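Local coordinates for protein glutathione S-transferase (Pseudomonas protegens, PDB 4IKH) that binds two glutathione molecules and probably acts as a glutathione transferase, at residues I192-L195 with I196-E200; G126-G129 with P130-Q134; R223-V226 with I227-L230. All blocks are in the same frame, centred on the assembly; numbering follows the deposited sequence.

How the contacts relate
All three contacts are local, within or at the end of a helix, and come along the chain in the order 2, 1, 3. Contact 2 lies within helix 111-140, contact 1 where helix 183-196 runs out, and contact 3 on helix 224-229. Contacts 1 and 2 have centres about 12 Å apart and touch, Phe132 packing on Ile192 and Leu195 and Tyr199 on the backbone of Phe132, and both contribute residues to the same glutathione pocket. Contact 3, its centre about 17 Å from that of contact 1, meets it through Leu230 and Arg193; its centre is about 23 Å from that of contact 2, and it lies against helix 31-43 of the thioredoxin-like domain.

Contact 1. Residues I192-L195 with I196-E200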
loop_
_atom_site.group_PDB
_atom_site.type_symbol
_atom_site.label_atom_id
_atom_site.label_comp_id
_atom_site.label_asym_id
_atom_site.label_seq_id
_atom_site.Cartn_x
_atom_site.Cartn_y
_atom_site.Cartn_z
ATOM N N ILE A 192 -9.034 9.498 7.595
ATOM C CA ILE A 192 -9.335 10.924 7.653
ATOM C C ILE A 192 -10.040 11.221 8.964
ATOM O O ILE A 192 -9.702 12.188 9.654
ATOM C CB ILE A 192 -10.153 11.375 6.441
ATOM C CG1 ILE A 192 -9.342 11.096 5.169
ATOM C CG2 ILE A 192 -10.474 12.862 6.534
ATOM C CD1 ILE A 192 -10.178 11.056 3.932
ATOM N N ARG A 193 -10.980 10.358 9.333
ATOM C CA ARG A 193 -11.640 10.449 10.636
ATOM C C ARG A 193 -10.639 10.437 11.792
ATOM O O ARG A 193 -10.735 11.216 12.731
ATOM C CB ARG A 193 -12.613 9.279 10.799
ATOM C CG ARG A 193 -13.266 9.189 12.171
ATOM C CD ARG A 193 -14.278 8.055 12.207
ATOM N NE ARG A 193 -14.931 7.943 13.507
ATOM C CZ ARG A 193 -14.470 7.203 14.510
ATOM N NH1 ARG A 193 -13.349 6.515 14.373
ATOM N NH2 ARG A 193 -15.131 7.153 15.654
ATOM N N ASN A 194 -9.661 9.545 11.720
ATOM C CA ASN A 194 -8.736 9.399 12.826
ATOM C C ASN A 194 -7.794 10.602 12.915
ATOM O O ASN A 194 -7.467 11.058 14.007
ATOM C CB ASN A 194 -7.960 8.086 12.677
ATOM C CG ASN A 194 -6.995 7.838 13.825
ATOM O OD1 ASN A 194 -7.397 7.439 14.922
ATOM N ND2 ASN A 194 -5.713 8.055 13.570
ATOM N N LEU A 195 -7.372 11.122 11.765
ATOM C CA LEU A 195 -6.478 12.281 11.735
ATOM C C LEU A 195 -7.075 13.469 12.490
ATOM O O LEU A 195 -6.390 14.136 13.280
ATOM C CB LEU A 195 -6.196 12.689 10.285
ATOM C CG LEU A 195 -5.197 13.832 10.068
ATOM C CD1 LEU A 195 -3.791 13.375 10.458
ATOM C CD2 LEU A 195 -5.214 14.320 8.625
ATOM N N ILE A 196 -8.361 13.723 12.252
ATOM C CA ILE A 196 -9.021 14.898 12.826
ATOM C C ILE A 196 -9.719 14.625 14.162
ATOM O O ILE A 196 -10.087 15.560 14.875
ATOM C CB ILE A 196 -10.019 15.543 11.829
ATOM C CG1 ILE A 196 -11.223 14.640 11.578
ATOM C CG2 ILE A 196 -9.327 15.864 10.506
ATOM C CD1 ILE A 196 -12.140 15.182 10.480
ATOM N N GLY A 197 -9.911 13.353 14.493
ATOM C CA GLY A 197 -10.433 12.988 15.797
ATOM C C GLY A 197 -9.308 12.643 16.765
ATOM O O GLY A 197 -8.759 13.525 17.433
ATOM N N PHE A 198 -8.950 11.361 16.826
ATOM C CA PHE A 198 -7.983 10.866 17.812
ATOM C C PHE A 198 -6.634 11.596 17.780
ATOM O O PHE A 198 -6.045 11.888 18.828
ATOM C CB PHE A 198 -7.771 9.359 17.616
ATOM C CG PHE A 198 -6.970 8.701 18.710
ATOM C CD1 PHE A 198 -7.335 8.846 20.043
ATOM C CD2 PHE A 198 -5.872 7.908 18.403
ATOM C CE1 PHE A 198 -6.610 8.234 21.051
ATOM C CE2 PHE A 198 -5.136 7.289 19.410
ATOM C CZ PHE A 198 -5.509 7.455 20.735
ATOM N N TYR A 199 -6.146 11.878 16.576
ATOM C CA TYR A 199 -4.855 12.534 16.394
ATOM C C TYR A 199 -4.910 14.044 16.645
ATOM O O TYR A 199 -3.864 14.693 16.760
ATOM C CB TYR A 199 -4.319 12.265 14.990
ATOM C CG TYR A 199 -3.739 10.885 14.796
ATOM C CD1 TYR A 199 -3.703 9.967 15.840
ATOM C CD2 TYR A 199 -3.203 10.504 13.569
ATOM C CE1 TYR A 199 -3.164 8.711 15.666
ATOM C CE2 TYR A 199 -2.657 9.244 13.387
ATOM C CZ TYR A 199 -2.638 8.353 14.439
ATOM O OH TYR A 199 -2.089 7.093 14.264
ATOM N N GLU A 200 -6.122 14.597 16.714
ATOM C CA GLU A 200 -6.319 16.018 17.013
ATOM C C GLU A 200 -5.599 16.965 16.044
ATOM O O GLU A 200 -5.174 18.057 16.431
ATOM C CB GLU A 200 -5.902 16.323 18.461
ATOM C CG GLU A 200 -6.704 15.566 19.520
ATOM C CD GLU A 200 -6.223 15.841 20.937
ATOM O OE1 GLU A 200 -4.997 15.979 21.146
ATOM O OE2 GLU A 200 -7.075 15.922 21.847
#
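Asn194 reaches forward from the last full turn of helix 183-196 to lay its amide nitrogen over the ring face of Tyr199. ND2 sits 3.1 Å above the ring plane, over its centre, and the amide plane is turned 71° from the ring. With CG trans to the main-chain N (chi1 -178°), the amide extends toward the turn that follows, and its other end, OD1, comes 3.3 Å from Phe198 CB, completing the tight part of the contact. The backbone fixes it: Tyr199 N donates to Asn194 O over 3.0 Å, a step of five residues where Gly197 N to Arg193 O, at 2.9 Å, still spans four. Gly197 then leaves the helix and opens a type I turn to Glu200. Leu195 adds apolar packing, its CD1 standing 4.3 Å from Tyr199 CD2. The outer side is looser: Gly197 and Glu200 are exposed, and the Phe198 ring leads away toward Lys140 and Phe141. Tyr199 belongs to the glutathione pocket and touches the bound ligand. An amide nitrogen over the ring face and a tied-down backbone N should restrict the tilt of this ring, consistent with Asn194 acting as a second-shell residue that positions it.

Contact 2. Residues G126-G129 with P130-Q134. With GSH (glutathione), chain D.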
loop_
_atom_site.group_PDB
_atom_site.type_symbol
_atom_site.label_atom_id
_atom_site.label_comp_id
_atom_site.label_asym_id
_atom_site.label_seq_id
_atom_site.Cartn_x
_atom_site.Cartn_y
_atom_site.Cartn_z
ATOM N N GLY A 126 -0.286 3.304 0.520
ATOM C CA GLY A 126 1.087 3.786 0.465
ATOM C C GLY A 126 1.247 5.253 0.785
ATOM O O GLY A 126 2.362 5.745 0.906
ATOM N N GLY A 127 0.141 5.969 0.933
ATOM C CA GLY A 127 0.248 7.401 1.148
ATOM C C GLY A 127 -0.501 7.854 2.372
ATOM O O GLY A 127 0.109 8.260 3.360
ATOM N N ILE A 128 -1.829 7.786 2.308
ATOM C CA ILE A 128 -2.675 8.266 3.400
ATOM C C ILE A 128 -2.332 7.593 4.733
ATOM O O ILE A 128 -2.013 8.263 5.720
ATOM C CB ILE A 128 -4.164 7.997 3.113
ATOM C CG1 ILE A 128 -4.636 8.744 1.855
ATOM C CG2 ILE A 128 -5.013 8.362 4.333
ATOM C CD1 ILE A 128 -4.781 10.231 2.021
ATOM N N GLY A 129 -2.424 6.268 4.764
ATOM C CA GLY A 129 -2.168 5.545 5.997
ATOM C C GLY A 129 -0.818 5.870 6.604
ATOM O O GLY A 129 -0.747 6.335 7.741
ATOM N N PRO A 130 0.271 5.623 5.856
ATOM C CA PRO A 130 1.604 5.794 6.459
ATOM C C PRO A 130 1.906 7.237 6.844
ATOM O O PRO A 130 2.554 7.482 7.875
ATOM C CB PRO A 130 2.559 5.359 5.340
ATOM C CG PRO A 130 1.768 4.385 4.527
ATOM C CD PRO A 130 0.346 4.989 4.532
HETATM N N MSE A 131 1.472 8.186 6.023
HETATM C CA MSE A 131 1.778 9.581 6.306
HETATM C C MSE A 131 0.934 10.167 7.438
HETATM O O MSE A 131 1.463 10.898 8.273
HETATM C CB MSE A 131 1.717 10.433 5.037
HETATM C CG MSE A 131 2.716 9.987 3.961
HETATM SE SE MSE A 131 4.592 10.216 4.492
HETATM C CE MSE A 131 5.029 8.353 4.951
ATOM N N PHE A 132 -0.361 9.850 7.490
ATOM C CA PHE A 132 -1.183 10.311 8.614
ATOM C C PHE A 132 -0.645 9.678 9.903
ATOM O O PHE A 132 -0.665 10.287 10.962
ATOM C CB PHE A 132 -2.672 9.944 8.438
ATOM C CG PHE A 132 -3.405 10.748 7.374
ATOM C CD1 PHE A 132 -2.725 11.589 6.500
ATOM C CD2 PHE A 132 -4.793 10.656 7.261
ATOM C CE1 PHE A 132 -3.401 12.304 5.523
ATOM C CE2 PHE A 132 -5.482 11.380 6.285
ATOM C CZ PHE A 132 -4.784 12.205 5.420
ATOM N N GLY A 133 -0.168 8.441 9.804
ATOM C CA GLY A 133 0.430 7.760 10.942
ATOM C C GLY A 133 1.614 8.524 11.507
ATOM O O GLY A 133 1.804 8.580 12.727
ATOM N N GLN A 134 2.413 9.126 10.627
ATOM C CA GLN A 134 3.539 9.927 11.089
ATOM C C GLN A 134 3.057 11.220 11.771
ATOM O O GLN A 134 3.682 11.692 12.729
ATOM C CB GLN A 134 4.495 10.247 9.940
ATOM C CG GLN A 134 5.084 9.006 9.251
ATOM C CD GLN A 134 5.257 7.836 10.201
ATOM O OE1 GLN A 134 4.528 6.846 10.114
ATOM N NE2 GLN A 134 6.208 7.951 11.126
HETATM N N1 GSH D . 4.309 1.992 17.506
HETATM C CA1 GSH D . 4.543 1.987 16.110
HETATM C C1 GSH D . 4.942 3.351 15.641
HETATM O O11 GSH D . 5.394 4.204 16.463
HETATM O O12 GSH D . 4.832 3.657 14.414
HETATM C CB1 GSH D . 3.287 1.570 15.421
HETATM C CG1 GSH D . 2.123 2.510 15.758
HETATM C CD1 GSH D . 1.100 2.271 14.670
HETATM O OE1 GSH D . 0.987 1.144 14.230
HETATM N N2 GSH D . 0.280 3.362 14.128
HETATM C CA2 GSH D . -0.664 3.085 13.082
HETATM C C2 GSH D . -0.074 3.501 11.740
HETATM O O2 GSH D . 0.629 4.523 11.661
HETATM C CB2 GSH D . -1.935 3.838 13.317
HETATM S SG2 GSH D . -2.739 3.284 14.794
HETATM N N3 GSH D . -0.304 2.736 10.518
HETATM C CA3 GSH D . 0.297 3.207 9.270
HETATM C C3 GSH D . -0.407 2.676 8.053
HETATM O O31 GSH D . -1.592 2.271 8.106
HETATM O O32 GSH D . 0.185 2.632 6.951
#
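The Phe132 ring carries Ile128 on one face, where CG2 stands 3.6 Å above the plane and displaced toward the rim. It is a CH-pi contact, CG2 lying 3.9 Å from the ring centroid and 21° off the normal. The methyl comes nearest to CE2, while CD1 of the same isoleucine approaches CZ. Ile128 CG2 is trans to its main-chain N, which lets the methyl run alongside the phenylalanine one turn later. Around the ring, Trp191, Ile192 and Leu195 of helix 183-196 and Ala159 of helix 150-170 complete a buried apolar cluster. Backbone bonds hold the turn below: Met131 N to Gly127 O at 3.0 Å, Phe132 N to Ile128 O at 2.9 Å and Gly133 N to Gly129 O at 3.0 Å. Pro130 has no N-H to give, and helix 111-140 kinks there after a wider pi-type turn at 126-128. CG of Met131, a selenomethionine, is placed by chi1 (-61°) 3.2 Å from Gly127 O; the chain then bends at chi2 and chi3 and packs on Gln134 of the second subunit. Glutathione lies close against the helix backbone, its O32 at Pro130, and Gly133, with no side chain, lets O2 come within 3.3 Å of its CA. The chemistry is thus two-sided: an apolar ring packs the helix against helices 183-196 and 150-170, while glycines and a proline offer a smooth surface to the tripeptide.

Contact 3. Residues R223-V226 with I227-L230; sequences RPAV and IRGL
Arg223 stands at the N-cap of helix 224-229 and accepts Ile227 N on its carbonyl O at 2.9 Å. Its own side chain leads away from the helix, to a salt bridge with Glu42 and a cation-pi contact with Tyr181. Pro224 follows, a residue that suits a first helical turn because its nitrogen has no hydrogen to donate; its O takes Arg228 N at 2.9 Å. Next, Ala225 passes beneath the guanidinium of Arg228, its CA 3.7 Å from that plane and over its centre, with CB 3.9 Å from NH2. The arginine folds back over the first turn through a bend at chi3 (-67°), and its NE is held by a salt bridge to Glu41. Ala225 O meanwhile receives Gly229 N. Val226 closes the segment: its O binds Leu230 N at 3.0 Å, and its CG1 lies 3.9 Å from Leu230 CD1, the two side chains running side by side. On its inner side the helix lies against helix 31-43, where Ala225 and Val226 touch Glu42 and Val226 also meets Ile38. Ser37 of the same helix binds the carbonyl of Gly229, so this C-terminal helix is joined along its length to the thioredoxin-like domain.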
loop_
_atom_site.group_PDB
_atom_site.type_symbol
_atom_site.label_atom_id
_atom_site.label_comp_id
_atom_site.label_asym_id
_atom_site.label_seq_id
_atom_site.Cartn_x
_atom_site.Cartn_y
_atom_site.Cartn_z
ATOM N N ARG A 223 -23.416 6.068 7.518
ATOM C CA ARG A 223 -23.820 4.720 7.129
ATOM C C ARG A 223 -23.829 3.852 8.385
ATOM O O ARG A 223 -22.826 3.778 9.098
ATOM C CB ARG A 223 -22.844 4.123 6.107
ATOM C CG ARG A 223 -22.708 4.916 4.813
ATOM C CD ARG A 223 -21.725 4.252 3.854
ATOM N NE ARG A 223 -22.138 2.901 3.487
ATOM C CZ ARG A 223 -22.915 2.615 2.446
ATOM N NH1 ARG A 223 -23.373 3.589 1.669
ATOM N NH2 ARG A 223 -23.241 1.358 2.181
ATOM N N PRO A 224 -24.966 3.201 8.668
ATOM C CA PRO A 224 -25.110 2.358 9.864
ATOM C C PRO A 224 -24.027 1.278 9.991
ATOM O O PRO A 224 -23.478 1.108 11.080
ATOM C CB PRO A 224 -26.494 1.727 9.673
ATOM C CG PRO A 224 -27.243 2.731 8.872
ATOM C CD PRO A 224 -26.234 3.328 7.927
ATOM N N ALA A 225 -23.731 0.570 8.904
ATOM C CA ALA A 225 -22.666 -0.441 8.896
ATOM C C ALA A 225 -21.347 0.150 9.380
ATOM O O ALA A 225 -20.653 -0.431 10.225
ATOM C CB ALA A 225 -22.504 -1.028 7.499
ATOM N N VAL A 226 -21.010 1.315 8.837
ATOM C CA VAL A 226 -19.842 2.069 9.272
ATOM C C VAL A 226 -19.907 2.386 10.768
ATOM O O VAL A 226 -18.932 2.193 11.499
ATOM C CB VAL A 226 -19.701 3.370 8.463
ATOM C CG1 VAL A 226 -18.534 4.199 8.973
ATOM C CG2 VAL A 226 -19.518 3.044 6.981
ATOM N N ILE A 227 -21.062 2.859 11.223
ATOM C CA ILE A 227 -21.245 3.191 12.635
ATOM C C ILE A 227 -20.958 2.002 13.559
ATOM O O ILE A 227 -20.285 2.149 14.584
ATOM C CB ILE A 227 -22.654 3.778 12.896
ATOM C CG1 ILE A 227 -22.697 5.230 12.417
ATOM C CG2 ILE A 227 -23.010 3.694 14.367
ATOM C CD1 ILE A 227 -24.080 5.845 12.410
ATOM N N ARG A 228 -21.449 0.825 13.179
ATOM C CA ARG A 228 -21.157 -0.399 13.920
ATOM C C ARG A 228 -19.666 -0.733 13.868
ATOM O O ARG A 228 -19.030 -0.939 14.902
ATOM C CB ARG A 228 -21.973 -1.566 13.359
ATOM C CG ARG A 228 -23.473 -1.280 13.280
ATOM C CD ARG A 228 -24.282 -2.554 13.082
ATOM N NE ARG A 228 -24.040 -3.174 11.782
ATOM C CZ ARG A 228 -24.834 -3.021 10.729
ATOM N NH1 ARG A 228 -25.928 -2.269 10.818
ATOM N NH2 ARG A 228 -24.539 -3.623 9.585
ATOM N N GLY A 229 -19.116 -0.773 12.658
ATOM C CA GLY A 229 -17.734 -1.187 12.448
ATOM C C GLY A 229 -16.689 -0.342 13.161
ATOM O O GLY A 229 -15.606 -0.837 13.496
ATOM N N LEU A 230 -17.006 0.928 13.396
ATOM C CA LEU A 230 -16.059 1.852 14.019
ATOM C C LEU A 230 -15.754 1.483 15.472
ATOM O O LEU A 230 -14.686 1.823 15.993
ATOM C CB LEU A 230 -16.577 3.289 13.928
ATOM C CG LEU A 230 -16.485 3.973 12.565
ATOM C CD1 LEU A 230 -17.357 5.214 12.520
ATOM C CD2 LEU A 230 -15.042 4.336 12.269
#